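Local structure of meso-diaminopimelate dehydrogenase (Clostridium tetani, 3WGY) at residues K24-M29 and Y287-Y292; G97-H102 and L118-W123. The protein catalyses, in its native form, the reversible NADP-dependent oxidative deamination of meso-2,6-diaminopimelate, an intermediate of lysine and peptidoglycan synthesis. The protein carries 6 engineered substitutions. One frame throughout, in Å; residues are numbered along the deposited sequence.

Contact 1 (K24-M29 and Y287-Y292); sequences KQNDDM and YSRAIY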
ATOM      1  N   LYS B  24      13.348   7.788 -18.550  1.00 45.74           N
ATOM      2  CA  LYS B  24      14.808   7.695 -18.546  1.00 46.49           C
ATOM      3  C   LYS B  24      15.297   6.852 -17.367  1.00 46.96           C
ATOM      4  O   LYS B  24      16.410   6.316 -17.400  1.00 44.72           O
ATOM      5  CB  LYS B  24      15.439   9.089 -18.469  1.00 47.47           C
ATOM      6  CG  LYS B  24      15.152   9.987 -19.672  1.00 48.02           C
ATOM      7  CD  LYS B  24      15.750  11.373 -19.460  1.00 49.62           C
ATOM      8  CE  LYS B  24      15.490  12.284 -20.649  1.00 50.93           C
ATOM      9  NZ  LYS B  24      16.161  11.792 -21.886  1.00 50.34           N
ATOM     10  N   GLN B  25      14.465   6.749 -16.329  1.00 45.58           N
ATOM     11  CA  GLN B  25      14.795   5.960 -15.141  1.00 45.29           C
ATOM     12  C   GLN B  25      14.369   4.501 -15.321  1.00 45.35           C
ATOM     13  O   GLN B  25      14.499   3.698 -14.401  1.00 46.64           O
ATOM     14  CB  GLN B  25      14.092   6.523 -13.893  1.00 44.45           C
ATOM     15  CG  GLN B  25      14.408   7.970 -13.563  1.00 44.03           C
ATOM     16  CD  GLN B  25      13.868   8.394 -12.202  1.00 46.81           C
ATOM     17  OE1 GLN B  25      12.709   8.131 -11.865  1.00 45.89           O
ATOM     18  NE2 GLN B  25      14.707   9.067 -11.417  1.00 43.55           N
ATOM     19  N   ASN B  26      13.863   4.163 -16.505  1.00 45.48           N
ATOM     20  CA  ASN B  26      13.399   2.807 -16.776  1.00 45.13           C
ATOM     21  C   ASN B  26      14.064   2.164 -17.990  1.00 46.44           C
ATOM     22  O   ASN B  26      13.591   2.288 -19.122  1.00 46.85           O
ATOM     23  CB  ASN B  26      11.882   2.823 -16.952  1.00 43.17           C
ATOM     24  CG  ASN B  26      11.156   3.239 -15.682  1.00 43.72           C
ATOM     25  OD1 ASN B  26      10.722   2.398 -14.893  1.00 42.34           O
ATOM     26  ND2 ASN B  26      11.040   4.540 -15.471  1.00 41.98           N
ATOM     27  N   ASP B  27      15.157   1.457 -17.731  1.00 46.92           N
ATOM     28  CA  ASP B  27      15.927   0.785 -18.770  1.00 46.92           C
ATOM     29  C   ASP B  27      15.149  -0.118 -19.728  1.00 44.05           C
ATOM     30  O   ASP B  27      15.614  -0.377 -20.835  1.00 44.78           O
ATOM     31  CB  ASP B  27      17.060  -0.021 -18.128  1.00 50.19           C
ATOM     32  CG  ASP B  27      18.126   0.865 -17.507  1.00 53.84           C
ATOM     33  OD1 ASP B  27      18.748   1.653 -18.254  1.00 56.85           O
ATOM     34  OD2 ASP B  27      18.340   0.780 -16.277  1.00 54.88           O
ATOM     35  N   ASP B  28      13.981  -0.603 -19.326  1.00 40.73           N
ATOM     36  CA  ASP B  28      13.211  -1.473 -20.214  1.00 38.98           C
ATOM     37  C   ASP B  28      12.215  -0.718 -21.097  1.00 39.35           C
ATOM     38  O   ASP B  28      11.431  -1.327 -21.834  1.00 38.76           O
ATOM     39  CB  ASP B  28      12.488  -2.544 -19.401  1.00 38.22           C
ATOM     40  CG  ASP B  28      11.387  -1.979 -18.527  1.00 39.14           C
ATOM     41  OD1 ASP B  28      11.532  -0.840 -18.040  1.00 35.12           O
ATOM     42  OD2 ASP B  28      10.384  -2.696 -18.316  1.00 40.96           O
ATOM     43  N   MET B  29      12.254   0.608 -21.035  1.00 39.47           N
ATOM     44  CA  MET B  29      11.348   1.426 -21.839  1.00 39.79           C
ATOM     45  C   MET B  29      12.071   2.366 -22.786  1.00 39.09           C
ATOM     46  O   MET B  29      13.231   2.732 -22.569  1.00 37.10           O
ATOM     47  CB  MET B  29      10.441   2.259 -20.944  1.00 37.56           C
ATOM     48  CG  MET B  29       9.422   1.462 -20.186  1.00 37.27           C
ATOM     49  SD  MET B  29       8.499   2.558 -19.101  1.00 41.43           S
ATOM     50  CE  MET B  29       7.685   1.361 -18.039  1.00 30.29           C
ATOM     51  N   TYR B 287       2.746   2.087 -14.334  1.00 26.49           N
ATOM     52  CA  TYR B 287       1.527   1.431 -14.779  1.00 28.96           C
ATOM     53  C   TYR B 287       1.549   1.128 -16.278  1.00 31.51           C
ATOM     54  O   TYR B 287       0.804   0.271 -16.750  1.00 31.58           O
ATOM     55  CB  TYR B 287       0.305   2.264 -14.394  1.00 28.97           C
ATOM     56  CG  TYR B 287      -0.208   1.881 -13.021  1.00 30.06           C
ATOM     57  CD1 TYR B 287      -1.042   0.773 -12.854  1.00 27.21           C
ATOM     58  CD2 TYR B 287       0.231   2.549 -11.879  1.00 28.87           C
ATOM     59  CE1 TYR B 287      -1.418   0.330 -11.585  1.00 29.38           C
ATOM     60  CE2 TYR B 287      -0.139   2.116 -10.600  1.00 28.23           C
ATOM     61  CZ  TYR B 287      -0.956   1.001 -10.463  1.00 29.78           C
ATOM     62  OH  TYR B 287      -1.271   0.524  -9.209  1.00 28.49           O
ATOM     63  N   SER B 288       2.416   1.814 -17.018  1.00 32.95           N
ATOM     64  CA  SER B 288       2.541   1.554 -18.450  1.00 34.83           C
ATOM     65  C   SER B 288       3.142   0.172 -18.619  1.00 34.22           C
ATOM     66  O   SER B 288       2.781  -0.562 -19.536  1.00 34.67           O
ATOM     67  CB  SER B 288       3.447   2.582 -19.125  1.00 33.78           C
ATOM     68  OG  SER B 288       2.721   3.765 -19.390  1.00 42.58           O
ATOM     69  N   ARG B 289       4.065  -0.176 -17.726  1.00 34.90           N
ATOM     70  CA  ARG B 289       4.702  -1.482 -17.779  1.00 32.35           C
ATOM     71  C   ARG B 289       3.642  -2.553 -17.567  1.00 33.94           C
ATOM     72  O   ARG B 289       3.654  -3.586 -18.232  1.00 32.30           O
ATOM     73  CB  ARG B 289       5.783  -1.613 -16.699  1.00 30.92           C
ATOM     74  CG  ARG B 289       6.465  -2.983 -16.707  1.00 29.03           C
ATOM     75  CD  ARG B 289       7.625  -3.082 -15.728  1.00 31.51           C
ATOM     76  NE  ARG B 289       8.696  -2.128 -16.012  1.00 29.81           N
ATOM     77  CZ  ARG B 289       8.857  -0.967 -15.392  1.00 30.29           C
ATOM     78  NH1 ARG B 289       8.013  -0.594 -14.434  1.00 32.36           N
ATOM     79  NH2 ARG B 289       9.861  -0.175 -15.735  1.00 30.62           N
ATOM     80  N   ALA B 290       2.721  -2.296 -16.638  1.00 33.68           N
ATOM     81  CA  ALA B 290       1.654  -3.242 -16.330  1.00 33.09           C
ATOM     82  C   ALA B 290       0.668  -3.408 -17.479  1.00 35.14           C
ATOM     83  O   ALA B 290       0.226  -4.521 -17.765  1.00 33.30           O
ATOM     84  CB  ALA B 290       0.908  -2.799 -15.084  1.00 33.18           C
ATOM     85  N   ILE B 291       0.305  -2.300 -18.119  1.00 34.51           N
ATOM     86  CA  ILE B 291      -0.640  -2.354 -19.228  1.00 35.20           C
ATOM     87  C   ILE B 291      -0.021  -3.088 -20.404  1.00 35.18           C
ATOM     88  O   ILE B 291      -0.693  -3.859 -21.090  1.00 35.29           O
ATOM     89  CB  ILE B 291      -1.067  -0.943 -19.663  1.00 35.33           C
ATOM     90  CG1 ILE B 291      -1.791  -0.258 -18.503  1.00 34.91           C
ATOM     91  CG2 ILE B 291      -1.974  -1.022 -20.878  1.00 35.45           C
ATOM     92  CD1 ILE B 291      -2.917  -1.083 -17.906  1.00 37.05           C
ATOM     93  N   TYR B 292       1.262  -2.845 -20.632  1.00 36.13           N
ATOM     94  CA  TYR B 292       1.978  -3.511 -21.706  1.00 38.40           C
ATOM     95  C   TYR B 292       1.893  -5.015 -21.465  1.00 39.37           C
ATOM     96  O   TYR B 292       1.566  -5.778 -22.371  1.00 39.36           O
ATOM     97  CB  TYR B 292       3.443  -3.065 -21.725  1.00 38.88           C
ATOM     98  CG  TYR B 292       4.335  -3.910 -22.609  1.00 42.25           C
ATOM     99  CD1 TYR B 292       4.941  -5.072 -22.120  1.00 44.77           C
ATOM    100  CD2 TYR B 292       4.557  -3.562 -23.941  1.00 44.72           C
ATOM    101  CE1 TYR B 292       5.746  -5.868 -22.940  1.00 45.59           C
ATOM    102  CE2 TYR B 292       5.355  -4.346 -24.768  1.00 46.44           C
ATOM    103  CZ  TYR B 292       5.947  -5.498 -24.266  1.00 47.84           C
ATOM    104  OH  TYR B 292       6.731  -6.280 -25.095  1.00 48.83           O
TER
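Arg289 reaches from helix 276-296 into the type I turn of Asn26 to Met29 and grips Asp28 side-on. Arg289 NE donates to Asp28 OD2 at 2.9 Å, and Arg289 NH2 to Asp28 OD1, also at 2.9 Å. Both oxygens are met on their syn sides, and the carboxylate and guanidinium planes lie 11° apart, as expected of a bidentate salt bridge. The Arg289 chain leaves the helix extended through chi1 and chi2, and the turn at chi3 (-61°) swings NE toward Asp28. Arg289 NH2 is used twice, since it also gives a hydrogen bond to Asn26 OD1 at 2.8 Å; that acceptor lies in the guanidinium plane, whereas the donor is tilted from the Asn26 amide plane. A hydrogen bond from Asn26 ND2 to Ala22 O probably helps hold the amide in this orientation. Met29 completes the tight part: its CE lies over one guanidinium face, 3.5 Å from Arg289 NH2.

The outer side of the turn is looser. Asp27 is exposed and points away from the helix, and Asp28 is itself partly exposed. The turn joins helix 14-23 to strand 29-36 in the Rossmann-type domain, so one arginine ties this connection to a helix near the chain's end. With two aligned bonds to a carboxylate, Arg289 is probably a full cation and Asp28 a full anion.

Contact 2 (G97-H102 and L118-W123); sequences GRIPQH and LISTGW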
ATOM      1  N   GLY B  97     -16.247  11.899  -9.447  1.00 47.08           N
ATOM      2  CA  GLY B  97     -17.670  11.796  -9.716  1.00 48.12           C
ATOM      3  C   GLY B  97     -18.007  11.298 -11.108  1.00 49.21           C
ATOM      4  O   GLY B  97     -19.020  10.631 -11.303  1.00 51.18           O
ATOM      5  N   ARG B  98     -17.166  11.611 -12.085  1.00 49.59           N
ATOM      6  CA  ARG B  98     -17.423  11.180 -13.450  1.00 49.90           C
ATOM      7  C   ARG B  98     -16.640   9.927 -13.836  1.00 49.16           C
ATOM      8  O   ARG B  98     -16.690   9.497 -14.985  1.00 47.66           O
ATOM      9  CB  ARG B  98     -17.100  12.315 -14.428  1.00 53.16           C
ATOM     10  CG  ARG B  98     -18.062  13.501 -14.355  1.00 56.59           C
ATOM     11  CD  ARG B  98     -19.443  13.137 -14.907  1.00 60.37           C
ATOM     12  NE  ARG B  98     -19.714  13.750 -16.209  1.00 64.32           N
ATOM     13  CZ  ARG B  98     -19.928  15.053 -16.395  1.00 66.19           C
ATOM     14  NH1 ARG B  98     -20.166  15.524 -17.614  1.00 67.30           N
ATOM     15  NH2 ARG B  98     -19.912  15.888 -15.364  1.00 66.56           N
ATOM     16  N   ILE B  99     -15.925   9.339 -12.879  1.00 47.85           N
ATOM     17  CA  ILE B  99     -15.138   8.139 -13.153  1.00 47.63           C
ATOM     18  C   ILE B  99     -15.967   6.974 -13.706  1.00 47.28           C
ATOM     19  O   ILE B  99     -15.580   6.351 -14.694  1.00 46.06           O
ATOM     20  CB  ILE B  99     -14.344   7.685 -11.888  1.00 46.95           C
ATOM     21  CG1 ILE B  99     -13.034   8.472 -11.801  1.00 46.63           C
ATOM     22  CG2 ILE B  99     -14.054   6.189 -11.939  1.00 46.01           C
ATOM     23  CD1 ILE B  99     -12.135   8.080 -10.637  1.00 47.57           C
ATOM     24  N   PRO B 100     -17.114   6.662 -13.079  1.00 48.15           N
ATOM     25  CA  PRO B 100     -17.941   5.555 -13.575  1.00 48.98           C
ATOM     26  C   PRO B 100     -18.245   5.693 -15.064  1.00 49.45           C
ATOM     27  O   PRO B 100     -18.169   4.724 -15.819  1.00 49.58           O
ATOM     28  CB  PRO B 100     -19.200   5.662 -12.721  1.00 48.43           C
ATOM     29  CG  PRO B 100     -18.659   6.144 -11.412  1.00 48.40           C
ATOM     30  CD  PRO B 100     -17.691   7.230 -11.846  1.00 49.00           C
ATOM     31  N   GLN B 101     -18.580   6.911 -15.473  1.00 50.15           N
ATOM     32  CA  GLN B 101     -18.911   7.204 -16.863  1.00 50.99           C
ATOM     33  C   GLN B 101     -17.699   7.112 -17.781  1.00 50.07           C
ATOM     34  O   GLN B 101     -17.806   6.640 -18.912  1.00 49.64           O
ATOM     35  CB  GLN B 101     -19.520   8.603 -16.960  1.00 53.32           C
ATOM     36  CG  GLN B 101     -19.991   8.996 -18.348  1.00 57.28           C
ATOM     37  CD  GLN B 101     -19.270  10.218 -18.882  1.00 59.56           C
ATOM     38  OE1 GLN B 101     -19.853  11.021 -19.608  1.00 62.69           O
ATOM     39  NE2 GLN B 101     -17.991  10.361 -18.533  1.00 60.85           N
ATOM     40  N   HIS B 102     -16.553   7.580 -17.298  1.00 48.79           N
ATOM     41  CA  HIS B 102     -15.332   7.541 -18.090  1.00 47.42           C
ATOM     42  C   HIS B 102     -14.986   6.084 -18.358  1.00 47.53           C
ATOM     43  O   HIS B 102     -14.554   5.726 -19.457  1.00 45.33           O
ATOM     44  CB  HIS B 102     -14.192   8.221 -17.329  1.00 46.24           C
ATOM     45  CG  HIS B 102     -12.906   8.286 -18.097  1.00 44.73           C
ATOM     46  ND1 HIS B 102     -12.784   8.971 -19.290  1.00 44.85           N
ATOM     47  CD2 HIS B 102     -11.683   7.768 -17.832  1.00 45.83           C
ATOM     48  CE1 HIS B 102     -11.541   8.873 -19.725  1.00 43.98           C
ATOM     49  NE2 HIS B 102     -10.853   8.146 -18.860  1.00 44.26           N
ATOM     50  N   LEU B 118      -6.132   1.831 -19.275  1.00 37.87           N
ATOM     51  CA  LEU B 118      -6.077   2.021 -17.832  1.00 36.13           C
ATOM     52  C   LEU B 118      -6.531   3.446 -17.527  1.00 33.77           C
ATOM     53  O   LEU B 118      -5.933   4.409 -17.996  1.00 34.96           O
ATOM     54  CB  LEU B 118      -4.651   1.815 -17.314  1.00 32.77           C
ATOM     55  CG  LEU B 118      -4.436   2.270 -15.868  1.00 33.04           C
ATOM     56  CD1 LEU B 118      -5.387   1.503 -14.955  1.00 31.05           C
ATOM     57  CD2 LEU B 118      -2.975   2.039 -15.461  1.00 32.11           C
ATOM     58  N   ILE B 119      -7.600   3.578 -16.756  1.00 34.35           N
ATOM     59  CA  ILE B 119      -8.097   4.902 -16.407  1.00 35.22           C
ATOM     60  C   ILE B 119      -7.885   5.222 -14.929  1.00 35.14           C
ATOM     61  O   ILE B 119      -7.756   4.324 -14.095  1.00 34.12           O
ATOM     62  CB  ILE B 119      -9.605   5.038 -16.683  1.00 36.34           C
ATOM     63  CG1 ILE B 119     -10.392   4.266 -15.626  1.00 38.13           C
ATOM     64  CG2 ILE B 119      -9.940   4.489 -18.076  1.00 38.81           C
ATOM     65  CD1 ILE B 119     -11.845   4.655 -15.543  1.00 39.96           C
ATOM     66  N   SER B 120      -7.833   6.516 -14.632  1.00 34.18           N
ATOM     67  CA  SER B 120      -7.701   7.022 -13.277  1.00 33.80           C
ATOM     68  C   SER B 120      -6.539   6.539 -12.409  1.00 34.42           C
ATOM     69  O   SER B 120      -6.741   6.159 -11.250  1.00 33.39           O
ATOM     70  CB  SER B 120      -9.016   6.786 -12.529  1.00 34.93           C
ATOM     71  OG  SER B 120     -10.110   7.390 -13.208  1.00 38.69           O
ATOM     72  N   THR B 121      -5.327   6.550 -12.949  1.00 35.37           N
ATOM     73  CA  THR B 121      -4.176   6.158 -12.146  1.00 37.04           C
ATOM     74  C   THR B 121      -3.451   7.447 -11.730  1.00 36.46           C
ATOM     75  O   THR B 121      -3.758   8.529 -12.238  1.00 37.65           O
ATOM     76  CB  THR B 121      -3.227   5.202 -12.918  1.00 38.01           C
ATOM     77  OG1 THR B 121      -2.226   4.700 -12.020  1.00 39.29           O
ATOM     78  CG2 THR B 121      -2.562   5.908 -14.070  1.00 39.34           C
ATOM     79  N   GLY B 122      -2.509   7.329 -10.800  1.00 36.69           N
ATOM     80  CA  GLY B 122      -1.780   8.482 -10.291  1.00 34.89           C
ATOM     81  C   GLY B 122      -1.756   8.299  -8.781  1.00 35.73           C
ATOM     82  O   GLY B 122      -1.819   7.148  -8.327  1.00 36.31           O
ATOM     83  N   TRP B 123      -1.662   9.370  -7.992  1.00 33.32           N
ATOM     84  CA  TRP B 123      -1.670   9.157  -6.548  1.00 34.06           C
ATOM     85  C   TRP B 123      -3.089   9.217  -5.989  1.00 33.94           C
ATOM     86  O   TRP B 123      -3.413   8.491  -5.056  1.00 32.85           O
ATOM     87  CB  TRP B 123      -0.695  10.090  -5.789  1.00 35.09           C
ATOM     88  CG  TRP B 123      -0.772  11.586  -5.994  1.00 38.05           C
ATOM     89  CD1 TRP B 123      -0.329  12.296  -7.077  1.00 38.78           C
ATOM     90  CD2 TRP B 123      -1.210  12.561  -5.030  1.00 39.29           C
ATOM     91  NE1 TRP B 123      -0.454  13.648  -6.841  1.00 40.51           N
ATOM     92  CE2 TRP B 123      -0.992  13.839  -5.595  1.00 38.51           C
ATOM     93  CE3 TRP B 123      -1.761  12.476  -3.744  1.00 37.79           C
ATOM     94  CZ2 TRP B 123      -1.307  15.026  -4.918  1.00 38.19           C
ATOM     95  CZ3 TRP B 123      -2.073  13.660  -3.070  1.00 37.88           C
ATOM     96  CH2 TRP B 123      -1.844  14.915  -3.660  1.00 35.25           C
TER
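Ile99 sends CD1 to Ser120, where it lies 3.3 Å from OG and 3.9 Å from CB, with Ile99 CG1 following alongside at 3.4 Å from the same OG. No hydrogen bond joins the segments directly; van der Waals contact carries the interface. Ile119 meets the His102 ring at its edge: CB lies 3.6 Å from His102 CD2, near the ring plane, and CG2 is 3.8 Å from His102 NE2. A His102 chi1 of -177°, with CG anti to the backbone N, brings the ring there. Ile119 CG1 sits between its backbone N and carbonyl carbon (chi1 74°), which carries CD1 toward helix 99-113, 4.5 Å from Ile99 CG2. Leu326 of the second subunit packs on both Ile99 and Ser120.

In the fold, helix 99-113 is the crossover between parallel neighbours 88-90 and 116-118 of the Rossmann-type sheet, and its first turn packs against the loop that leaves the second of these strands for helix 123-138.

Polar interactions reach both segments through the loop after strand 88-90. The carboxylate of Asp91 spans the contact, with OD2 bonded to His102 NE2 and OD1 to Ser120 N. Ser120 OG is bonded to Phe93 O, so the hydroxyl beside Ile99 is buried but satisfied.

Aromatic stacking is the remaining kind, between the rings of Phe93 and His102.

How the contacts relate
The centres of the two contacts lie 21 Å apart, yet their segments meet along helix 276-296. Residues 287-292 use one side of that helix for contact 1 and another for contact 2: Ile291 CD1 packs 3.4 Å from Leu118 CB, Tyr287 CB is 3.5 Å from Leu118 CD2, and Tyr287 CD2 is 3.3 Å from Thr121 OG1. A salt bridge thus stands against an apolar contact. Each also touches the second subunit. Neither includes the residues around 2-oxo-4-methylpentanoic acid, Ser153 to His156, including the engineered Leu154; at the end of segment 118-123, Trp123 packs on strand 264-273 of the three-stranded antiparallel sheet.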